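Local coordinates for foldase protein PrsA (Streptococcus pneumoniae, PDB 5TVL) that probably assists the folding of secreted proteins outside the cell membrane, as a lipid-anchored peptidyl-prolyl cis-trans isomerase containing a parvulin-type domain, at residues V30-T35 with Q266-Q271; Q20-P25 with V260-F265; Y116-T121 with T217-N222. All coordinates share one frame; numbering follows the deposited sequence.

Contact 1 (V30-T35 with Q266-Q271); sequences VLLNMT and QNIFTQ
Leu-32 holds CG anti to its backbone N (chi1 -177°), which sends its two methyls off helix 25-44 toward the C-terminal segment, while Phe-269 holds CG anti to its own carbonyl carbon (chi1 -79°) and swings its ring back toward that helix. The result is helix-helix packing in which a short, weakly bonded helix at 266-270, close to the end of the modelled chain, lies obliquely across helix 25-44; the segment axes cross at -53° and come within 10.3 Å of each other. Two chain regions far apart in sequence thus share one apolar core, consistent with the foldase domain that the N- and C-terminal parts build together in PrsA proteins.

Leu-32 and Phe-269 slide past each other in opposite directions. The CD1 methyl of Leu-32 sits over one face of the Phe-269 ring, 4.0 Å from its centroid and offset toward the rim, a CH-pi contact. The other branch turns to Ile-268: Leu-32 CD2 lies 4.1 Å from Ile-268 CG1, the two side chains crossing obliquely. The rim of the ring is met from the side: Leu-31 CD2 approaches Phe-269 CE2 at 4.3 Å, and Thr-35 comes tip to tip, with CB in the ring plane. Val-260 also packs on the ring, as does Ile-5 of the second subunit, so this core reaches the subunit interface.

No hydrogen bond joins the two segments. The hydroxyl at the ring edge, that of Thr-35, is satisfied within its own helix: OG1, anti to the carbonyl carbon and beside the backbone N, donates to Leu-31 O at 2.7 Å from above the carbonyl plane, and the same oxygen also accepts from Thr-35 N at 3.0 Å.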
loop_
_atom_site.group_PDB
_atom_site.type_symbol
_atom_site.label_atom_id
_atom_site.label_comp_id
_atom_site.label_asym_id
_atom_site.label_seq_id
_atom_site.Cartn_x
_atom_site.Cartn_y
_atom_site.Cartn_z
ATOM N N VAL A 30 -2.022 23.861 -9.793
ATOM C CA VAL A 30 -1.043 24.110 -10.857
ATOM C C VAL A 30 0.078 25.055 -10.406
ATOM O O VAL A 30 1.238 24.822 -10.746
ATOM C CB VAL A 30 -1.727 24.618 -12.152
ATOM C CG1 VAL A 30 -0.718 25.159 -13.161
ATOM C CG2 VAL A 30 -2.536 23.490 -12.781
ATOM N N LEU A 31 -0.254 26.108 -9.656
ATOM C CA LEU A 31 0.774 27.006 -9.111
ATOM C C LEU A 31 1.621 26.297 -8.056
ATOM O O LEU A 31 2.835 26.518 -7.979
ATOM C CB LEU A 31 0.165 28.268 -8.501
ATOM C CG LEU A 31 1.172 29.365 -8.118
ATOM C CD1 LEU A 31 1.736 30.047 -9.356
ATOM C CD2 LEU A 31 0.525 30.388 -7.199
ATOM N N LEU A 32 0.969 25.468 -7.241
ATOM C CA LEU A 32 1.654 24.653 -6.244
ATOM C C LEU A 32 2.641 23.695 -6.903
ATOM O O LEU A 32 3.763 23.539 -6.424
ATOM C CB LEU A 32 0.643 23.864 -5.413
ATOM C CG LEU A 32 1.183 22.995 -4.271
ATOM C CD1 LEU A 32 1.861 23.867 -3.223
ATOM C CD2 LEU A 32 0.060 22.166 -3.654
ATOM N N ASN A 33 2.221 23.070 -7.999
ATOM C CA ASN A 33 3.071 22.128 -8.733
ATOM C C ASN A 33 4.199 22.792 -9.505
ATOM O O ASN A 33 5.268 22.203 -9.654
ATOM C CB ASN A 33 2.225 21.273 -9.675
ATOM C CG ASN A 33 1.339 20.302 -8.930
ATOM O OD1 ASN A 33 1.318 20.276 -7.696
ATOM N ND2 ASN A 33 0.601 19.497 -9.673
ATOM N N MET A 34 3.954 24.001 -10.007
ATOM C CA MET A 34 5.012 24.829 -10.602
ATOM C C MET A 34 6.048 25.248 -9.558
ATOM O O MET A 34 7.235 25.333 -9.871
ATOM C CB MET A 34 4.429 26.082 -11.272
ATOM C CG MET A 34 3.714 25.829 -12.591
ATOM S SD MET A 34 2.799 27.284 -13.150
ATOM C CE MET A 34 4.145 28.352 -13.661
ATOM N N THR A 35 5.594 25.515 -8.332
ATOM C CA THR A 35 6.489 25.870 -7.223
ATOM C C THR A 35 7.372 24.698 -6.794
ATOM O O THR A 35 8.582 24.858 -6.621
ATOM C CB THR A 35 5.696 26.386 -6.009
ATOM O OG1 THR A 35 4.872 27.483 -6.422
ATOM C CG2 THR A 35 6.630 26.859 -4.905
ATOM N N GLN A 266 -2.766 31.422 -0.824
ATOM C CA GLN A 266 -2.191 31.280 0.528
ATOM C C GLN A 266 -2.590 29.985 1.252
ATOM O O GLN A 266 -1.760 29.383 1.938
ATOM C CB GLN A 266 -2.564 32.496 1.396
ATOM C CG GLN A 266 -1.853 32.591 2.746
ATOM C CD GLN A 266 -0.348 32.752 2.620
ATOM O OE1 GLN A 266 0.138 33.548 1.817
ATOM N NE2 GLN A 266 0.400 32.000 3.421
ATOM N N ASN A 267 -3.846 29.567 1.090
ATOM C CA ASN A 267 -4.373 28.371 1.771
ATOM C C ASN A 267 -3.804 27.048 1.247
ATOM O O ASN A 267 -3.591 26.125 2.038
ATOM C CB ASN A 267 -5.909 28.324 1.704
ATOM C CG ASN A 267 -6.576 29.429 2.515
ATOM O OD1 ASN A 267 -5.931 30.131 3.298
ATOM N ND2 ASN A 267 -7.885 29.582 2.331
ATOM N N ILE A 268 -3.558 26.949 -0.063
ATOM C CA ILE A 268 -3.013 25.709 -0.645
ATOM C C ILE A 268 -1.537 25.485 -0.279
ATOM O O ILE A 268 -1.061 24.351 -0.312
ATOM C CB ILE A 268 -3.237 25.623 -2.183
ATOM C CG1 ILE A 268 -3.328 24.157 -2.629
ATOM C CG2 ILE A 268 -2.151 26.353 -2.970
ATOM C CD1 ILE A 268 -3.697 23.976 -4.087
ATOM N N PHE A 269 -0.831 26.568 0.054
ATOM C CA PHE A 269 0.545 26.498 0.571
ATOM C C PHE A 269 0.637 26.272 2.089
ATOM O O PHE A 269 1.716 25.956 2.585
ATOM C CB PHE A 269 1.334 27.767 0.198
ATOM C CG PHE A 269 1.835 27.777 -1.220
ATOM C CD1 PHE A 269 3.055 27.190 -1.546
ATOM C CD2 PHE A 269 1.092 28.380 -2.233
ATOM C CE1 PHE A 269 3.521 27.199 -2.852
ATOM C CE2 PHE A 269 1.551 28.393 -3.540
ATOM C CZ PHE A 269 2.766 27.804 -3.849
ATOM N N THR A 270 -0.470 26.437 2.817
ATOM C CA THR A 270 -0.470 26.328 4.285
ATOM C C THR A 270 -0.177 24.905 4.782
ATOM O O THR A 270 0.431 24.738 5.843
ATOM C CB THR A 270 -1.804 26.828 4.894
ATOM O OG1 THR A 270 -2.124 28.117 4.360
ATOM C CG2 THR A 270 -1.714 26.940 6.415
ATOM N N GLN A 271 -0.607 23.894 4.025
ATOM C CA GLN A 271 -0.260 22.492 4.329
ATOM C C GLN A 271 1.253 22.217 4.342
ATOM O O GLN A 271 1.713 21.354 5.089
ATOM C CB GLN A 271 -0.958 21.517 3.366
ATOM C CG GLN A 271 -0.549 21.626 1.900
ATOM C CD GLN A 271 -1.173 20.545 1.034
ATOM O OE1 GLN A 271 -1.178 19.367 1.398
ATOM N NE2 GLN A 271 -1.692 20.937 -0.128
#

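Contact 2 (Q20-P25 with V260-F265); sequences QVKNNP and VKDQAF
The Phe-265 ring carries Asp-262 CB at its edge, in the ring plane, and meets Phe-17 of the second subunit in an edge-to-face pair. Lys-22 reaches the same ring obliquely with the root of its side chain, CB lying 3.7 Å from Phe-265 CZ. The second flat group, the carboxylate of Asp-262, meets the other end of this lysine through its oxygens.

Lys-22 places CG between its backbone N and carbonyl carbon (chi1 69°), the crowded position, and runs out fully extended from there. The chain passes alongside Ala-264, with Lys-22 CD 3.7 Å from Ala-264 CB, and crosses the aspartate at about a right angle. At its tip NZ forms a salt bridge to Asp-262 OD1 at 3.2 Å, the oxygen accepting through its syn lone pair; the bond from NZ to OD2 is weak. The stronger salt bridge of NZ goes to Glu-19 OE1, so the ammonium has two carboxylate partners, which would be expected to stabilise its charge.

Asp-262 is held from several sides. Its OD1 uses the anti lone pair to accept from Ala-264 N at 3.1 Å with an N-H...O angle of 157°, while OD2 is hydrogen-bonded to Tyr-18 OH. These bonds fix the rotation of the carboxylate and present its syn side to Lys-22. The aspartate therefore forms an Asx turn leading into the 3-10 segment 263-265, with a surface salt bridge to the type I beta turn of Val-21 to Asn-24, which leads toward helix 25-44.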
loop_
_atom_site.group_PDB
_atom_site.type_symbol
_atom_site.label_atom_id
_atom_site.label_comp_id
_atom_site.label_asym_id
_atom_site.label_seq_id
_atom_site.Cartn_x
_atom_site.Cartn_y
_atom_site.Cartn_z
ATOM N N GLN A 20 -10.043 35.607 -12.208
ATOM C CA GLN A 20 -11.102 34.627 -11.935
ATOM C C GLN A 20 -10.567 33.209 -11.723
ATOM O O GLN A 20 -10.972 32.538 -10.770
ATOM C CB GLN A 20 -12.131 34.615 -13.072
ATOM C CG GLN A 20 -12.882 35.929 -13.254
ATOM C CD GLN A 20 -13.759 36.277 -12.065
ATOM O OE1 GLN A 20 -14.546 35.451 -11.598
ATOM N NE2 GLN A 20 -13.630 37.506 -11.570
ATOM N N VAL A 21 -9.670 32.759 -12.602
ATOM C CA VAL A 21 -9.133 31.380 -12.545
ATOM C C VAL A 21 -8.307 31.072 -11.287
ATOM O O VAL A 21 -8.222 29.911 -10.879
ATOM C CB VAL A 21 -8.298 31.019 -13.809
ATOM C CG1 VAL A 21 -6.855 31.496 -13.702
ATOM C CG2 VAL A 21 -8.323 29.520 -14.066
ATOM N N LYS A 22 -7.715 32.103 -10.676
ATOM C CA LYS A 22 -6.939 31.947 -9.432
ATOM C C LYS A 22 -7.721 31.367 -8.242
ATOM O O LYS A 22 -7.119 30.850 -7.308
ATOM C CB LYS A 22 -6.287 33.277 -9.021
ATOM C CG LYS A 22 -7.243 34.363 -8.545
ATOM C CD LYS A 22 -6.481 35.588 -8.071
ATOM C CE LYS A 22 -7.377 36.543 -7.299
ATOM N NZ LYS A 22 -6.608 37.712 -6.789
ATOM N N ASN A 23 -9.047 31.478 -8.269
ATOM C CA ASN A 23 -9.905 30.862 -7.249
ATOM C C ASN A 23 -10.277 29.405 -7.542
ATOM O O ASN A 23 -10.821 28.725 -6.670
ATOM C CB ASN A 23 -11.170 31.702 -7.061
ATOM C CG ASN A 23 -10.861 33.099 -6.551
ATOM O OD1 ASN A 23 -10.288 33.260 -5.470
ATOM N ND2 ASN A 23 -11.228 34.116 -7.327
ATOM N N ASN A 24 -9.985 28.928 -8.755
ATOM C CA ASN A 24 -10.294 27.555 -9.153
ATOM C C ASN A 24 -9.335 26.595 -8.437
ATOM O O ASN A 24 -8.117 26.732 -8.582
ATOM C CB ASN A 24 -10.171 27.400 -10.674
ATOM C CG ASN A 24 -10.695 26.066 -11.174
ATOM O OD1 ASN A 24 -9.997 25.060 -11.126
ATOM N ND2 ASN A 24 -11.919 26.058 -11.672
ATOM N N PRO A 25 -9.873 25.629 -7.655
ATOM C CA PRO A 25 -9.022 24.670 -6.924
ATOM C C PRO A 25 -7.944 24.005 -7.794
ATOM O O PRO A 25 -6.775 23.947 -7.400
ATOM C CB PRO A 25 -10.021 23.623 -6.415
ATOM C CG PRO A 25 -11.326 24.321 -6.355
ATOM C CD PRO A 25 -11.307 25.423 -7.371
ATOM N N VAL A 260 4.357 33.873 -0.839
ATOM C CA VAL A 260 3.161 33.832 -1.681
ATOM C C VAL A 260 2.611 35.257 -1.781
ATOM O O VAL A 260 2.085 35.793 -0.804
ATOM C CB VAL A 260 2.088 32.864 -1.116
ATOM C CG1 VAL A 260 0.850 32.840 -2.010
ATOM C CG2 VAL A 260 2.659 31.458 -0.955
ATOM N N LYS A 261 2.739 35.859 -2.965
ATOM C CA LYS A 261 2.370 37.263 -3.175
ATOM C C LYS A 261 0.853 37.446 -3.194
ATOM O O LYS A 261 0.318 38.292 -2.472
ATOM C CB LYS A 261 2.967 37.799 -4.485
ATOM C CG LYS A 261 4.490 37.761 -4.573
ATOM C CD LYS A 261 5.148 38.856 -3.748
ATOM C CE LYS A 261 6.642 38.924 -4.029
ATOM N NZ LYS A 261 7.345 39.902 -3.154
ATOM N N ASP A 262 0.172 36.647 -4.016
ATOM C CA ASP A 262 -1.281 36.737 -4.186
ATOM C C ASP A 262 -2.009 35.923 -3.113
ATOM O O ASP A 262 -1.741 34.737 -2.943
ATOM C CB ASP A 262 -1.673 36.257 -5.587
ATOM C CG ASP A 262 -3.060 36.713 -6.004
ATOM O OD1 ASP A 262 -4.050 36.336 -5.339
ATOM O OD2 ASP A 262 -3.163 37.435 -7.018
ATOM N N GLN A 263 -2.944 36.569 -2.414
ATOM C CA GLN A 263 -3.658 35.973 -1.274
ATOM C C GLN A 263 -4.510 34.747 -1.637
ATOM O O GLN A 263 -4.732 33.877 -0.792
ATOM C CB GLN A 263 -4.534 37.047 -0.592
ATOM C CG GLN A 263 -5.290 36.615 0.665
ATOM C CD GLN A 263 -4.388 36.053 1.753
ATOM O OE1 GLN A 263 -3.243 36.483 1.915
ATOM N NE2 GLN A 263 -4.903 35.086 2.510
ATOM N N ALA A 264 -4.980 34.680 -2.884
ATOM C CA ALA A 264 -5.797 33.558 -3.367
ATOM C C ALA A 264 -5.142 32.183 -3.192
ATOM O O ALA A 264 -5.841 31.200 -2.943
ATOM C CB ALA A 264 -6.170 33.770 -4.830
ATOM N N PHE A 265 -3.816 32.121 -3.318
ATOM C CA PHE A 265 -3.075 30.857 -3.204
ATOM C C PHE A 265 -2.560 30.527 -1.796
ATOM O O PHE A 265 -2.002 29.452 -1.597
ATOM C CB PHE A 265 -1.910 30.847 -4.195
ATOM C CG PHE A 265 -2.330 31.094 -5.615
ATOM C CD1 PHE A 265 -2.829 30.059 -6.401
ATOM C CD2 PHE A 265 -2.237 32.363 -6.166
ATOM C CE1 PHE A 265 -3.225 30.290 -7.713
ATOM C CE2 PHE A 265 -2.630 32.601 -7.477
ATOM C CZ PHE A 265 -3.127 31.564 -8.252
#

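Contact 3 (Y116-T121 with T217-N222); sequences YTPDVT and TEKSSN
The two backbones meet where strand 120-127 begins and strand 207-216 has just ended, Thr-217 N donating to Asp-119 O at 3.2 Å in the plane of the carbonyl. Thr-217 then grips that oxygen a second time: its OG1, anti to the carbonyl carbon and beside the backbone N, reaches Asp-119 O at 2.7 Å along a lone pair. Backbone and side chain of one threonine thus close like a pincer on a single carbonyl, one residue before strand 120-127 starts.

With OG1 so placed, the CG2 methyl is anti to the backbone N and turns to Pro-118. The proline ring crosses Thr-217 obliquely, its CB 3.9 Å from Thr-217 CG2, and its CG rests against the backbone at 3.4 Å from Thr-217 O. Beyond Glu-218 in sequence, whose CB points away, Lys-219 crosses Pro-118 at about a right angle; Lys-219 CB lies 4.1 Å from Pro-118 CD.

Lys-219 has CG anti to the backbone N (chi1 -172°) and stays extended to its tip. This lets the chain run past the proline to Tyr-116, where NZ donates to Tyr-116 O at 2.7 Å, in the carbonyl plane with a C=O...N angle of 160°. The same ammonium also hydrogen-bonds to Phe-113 O and makes a cation-pi contact with the Phe-113 ring, so it binds the last turn of helix 106-115. Tyr-226 packs on both Pro-118 and Thr-217.

The entering and leaving chains are in this way clasped side by side at the base of the two central, antiparallel strands of a four-stranded sheet with order 2-1-4-3, that of the parvulin fold.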
loop_
_atom_site.group_PDB
_atom_site.type_symbol
_atom_site.label_atom_id
_atom_site.label_comp_id
_atom_site.label_asym_id
_atom_site.label_seq_id
_atom_site.Cartn_x
_atom_site.Cartn_y
_atom_site.Cartn_z
ATOM N N TYR A 116 12.709 -10.181 9.217
ATOM C CA TYR A 116 13.111 -10.730 7.917
ATOM C C TYR A 116 13.406 -12.228 7.989
ATOM O O TYR A 116 14.029 -12.698 8.938
ATOM C CB TYR A 116 14.340 -9.982 7.390
ATOM C CG TYR A 116 14.917 -10.512 6.092
ATOM C CD1 TYR A 116 14.390 -10.128 4.858
ATOM C CD2 TYR A 116 16.008 -11.384 6.098
ATOM C CE1 TYR A 116 14.928 -10.605 3.669
ATOM C CE2 TYR A 116 16.549 -11.865 4.917
ATOM C CZ TYR A 116 16.008 -11.476 3.707
ATOM O OH TYR A 116 16.553 -11.958 2.542
ATOM N N THR A 117 12.961 -12.952 6.961
ATOM C CA THR A 117 13.219 -14.383 6.790
ATOM C C THR A 117 13.973 -14.543 5.463
ATOM O O THR A 117 13.530 -14.010 4.443
ATOM C CB THR A 117 11.904 -15.187 6.738
ATOM O OG1 THR A 117 11.038 -14.762 7.796
ATOM C CG2 THR A 117 12.158 -16.680 6.873
ATOM N N PRO A 118 15.108 -15.276 5.465
ATOM C CA PRO A 118 15.966 -15.327 4.274
ATOM C C PRO A 118 15.389 -16.152 3.122
ATOM O O PRO A 118 14.317 -16.749 3.258
ATOM C CB PRO A 118 17.249 -15.966 4.808
ATOM C CG PRO A 118 16.767 -16.879 5.881
ATOM C CD PRO A 118 15.623 -16.154 6.535
ATOM N N ASP A 119 16.106 -16.168 1.997
ATOM C CA ASP A 119 15.649 -16.855 0.783
ATOM C C ASP A 119 15.316 -18.322 1.044
ATOM O O ASP A 119 16.106 -19.046 1.645
ATOM C CB ASP A 119 16.689 -16.753 -0.355
ATOM C CG ASP A 119 16.538 -15.481 -1.189
ATOM O OD1 ASP A 119 15.404 -15.157 -1.604
ATOM O OD2 ASP A 119 17.559 -14.813 -1.452
ATOM N N VAL A 120 14.126 -18.731 0.617
ATOM C CA VAL A 120 13.731 -20.136 0.595
ATOM C C VAL A 120 13.287 -20.473 -0.827
ATOM O O VAL A 120 12.618 -19.671 -1.482
ATOM C CB VAL A 120 12.617 -20.458 1.630
ATOM C CG1 VAL A 120 12.985 -19.896 2.997
ATOM C CG2 VAL A 120 11.249 -19.937 1.197
ATOM N N THR A 121 13.699 -21.638 -1.313
ATOM C CA THR A 121 13.211 -22.161 -2.582
ATOM C C THR A 121 11.983 -23.019 -2.295
ATOM O O THR A 121 11.878 -23.642 -1.233
ATOM C CB THR A 121 14.287 -22.990 -3.306
ATOM O OG1 THR A 121 15.514 -22.249 -3.345
ATOM C CG2 THR A 121 13.855 -23.319 -4.735
ATOM N N THR A 217 17.160 -21.316 3.573
ATOM C CA THR A 217 18.404 -20.734 4.075
ATOM C C THR A 217 18.333 -20.632 5.599
ATOM O O THR A 217 17.291 -20.270 6.154
ATOM C CB THR A 217 18.661 -19.331 3.472
ATOM O OG1 THR A 217 18.760 -19.429 2.046
ATOM C CG2 THR A 217 19.952 -18.708 4.020
ATOM N N GLU A 218 19.439 -20.967 6.263
ATOM C CA GLU A 218 19.560 -20.813 7.711
ATOM C C GLU A 218 19.837 -19.341 8.004
ATOM O O GLU A 218 20.785 -18.769 7.461
ATOM C CB GLU A 218 20.691 -21.695 8.252
ATOM C CG GLU A 218 20.733 -21.812 9.771
ATOM C CD GLU A 218 21.854 -22.716 10.266
ATOM O OE1 GLU A 218 21.988 -23.849 9.755
ATOM O OE2 GLU A 218 22.599 -22.295 11.179
ATOM N N LYS A 219 19.007 -18.735 8.852
ATOM C CA LYS A 219 19.113 -17.307 9.159
ATOM C C LYS A 219 20.384 -16.991 9.956
ATOM O O LYS A 219 20.540 -17.440 11.089
ATOM C CB LYS A 219 17.882 -16.829 9.933
ATOM C CG LYS A 219 17.825 -15.320 10.114
ATOM C CD LYS A 219 16.486 -14.868 10.663
ATOM C CE LYS A 219 16.463 -13.361 10.840
ATOM N NZ LYS A 219 15.159 -12.885 11.374
ATOM N N SER A 220 21.275 -16.208 9.350
ATOM C CA SER A 220 22.554 -15.831 9.963
ATOM C C SER A 220 22.401 -14.987 11.228
ATOM O O SER A 220 21.353 -14.384 11.473
ATOM C CB SER A 220 23.424 -15.067 8.950
ATOM O OG SER A 220 24.535 -14.440 9.572
ATOM N N SER A 221 23.474 -14.957 12.016
ATOM C CA SER A 221 23.574 -14.122 13.214
ATOM C C SER A 221 24.067 -12.704 12.894
ATOM O O SER A 221 23.759 -11.761 13.629
ATOM C CB SER A 221 24.521 -14.778 14.226
ATOM O OG SER A 221 24.573 -14.042 15.437
ATOM N N ASN A 222 24.838 -12.562 11.813
ATOM C CA ASN A 222 25.402 -11.273 11.413
ATOM C C ASN A 222 24.429 -10.520 10.495
ATOM O O ASN A 222 24.062 -11.015 9.421
ATOM C CB ASN A 222 26.753 -11.479 10.713
ATOM C CG ASN A 222 27.540 -10.186 10.539
ATOM O OD1 ASN A 222 27.172 -9.134 11.065
ATOM N ND2 ASN A 222 28.638 -10.264 9.799
#

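In the fold
From the N terminus, residues 20-25, between the bodies of helices 14-21 and 25-44, supply the first half of contact 2 and helix 25-44 that of contact 1. The chain enters the parvulin domain at 116-121, where contact 3 closes a loop of 95 residues that holds most of the four-stranded sheet. After helices 227-239 and 242-255, 260-265 completes contact 2 and 266-271 contact 1, closing loops of 234 and 230 residues that cross and join the N-terminal helical region to the C-terminal segment; along the sequence contact 3 falls inside both. Contacts 1 and 2 adjoin, and both border the second subunit. Contact 3 stands apart, its centre about 47 Å from that of contact 1.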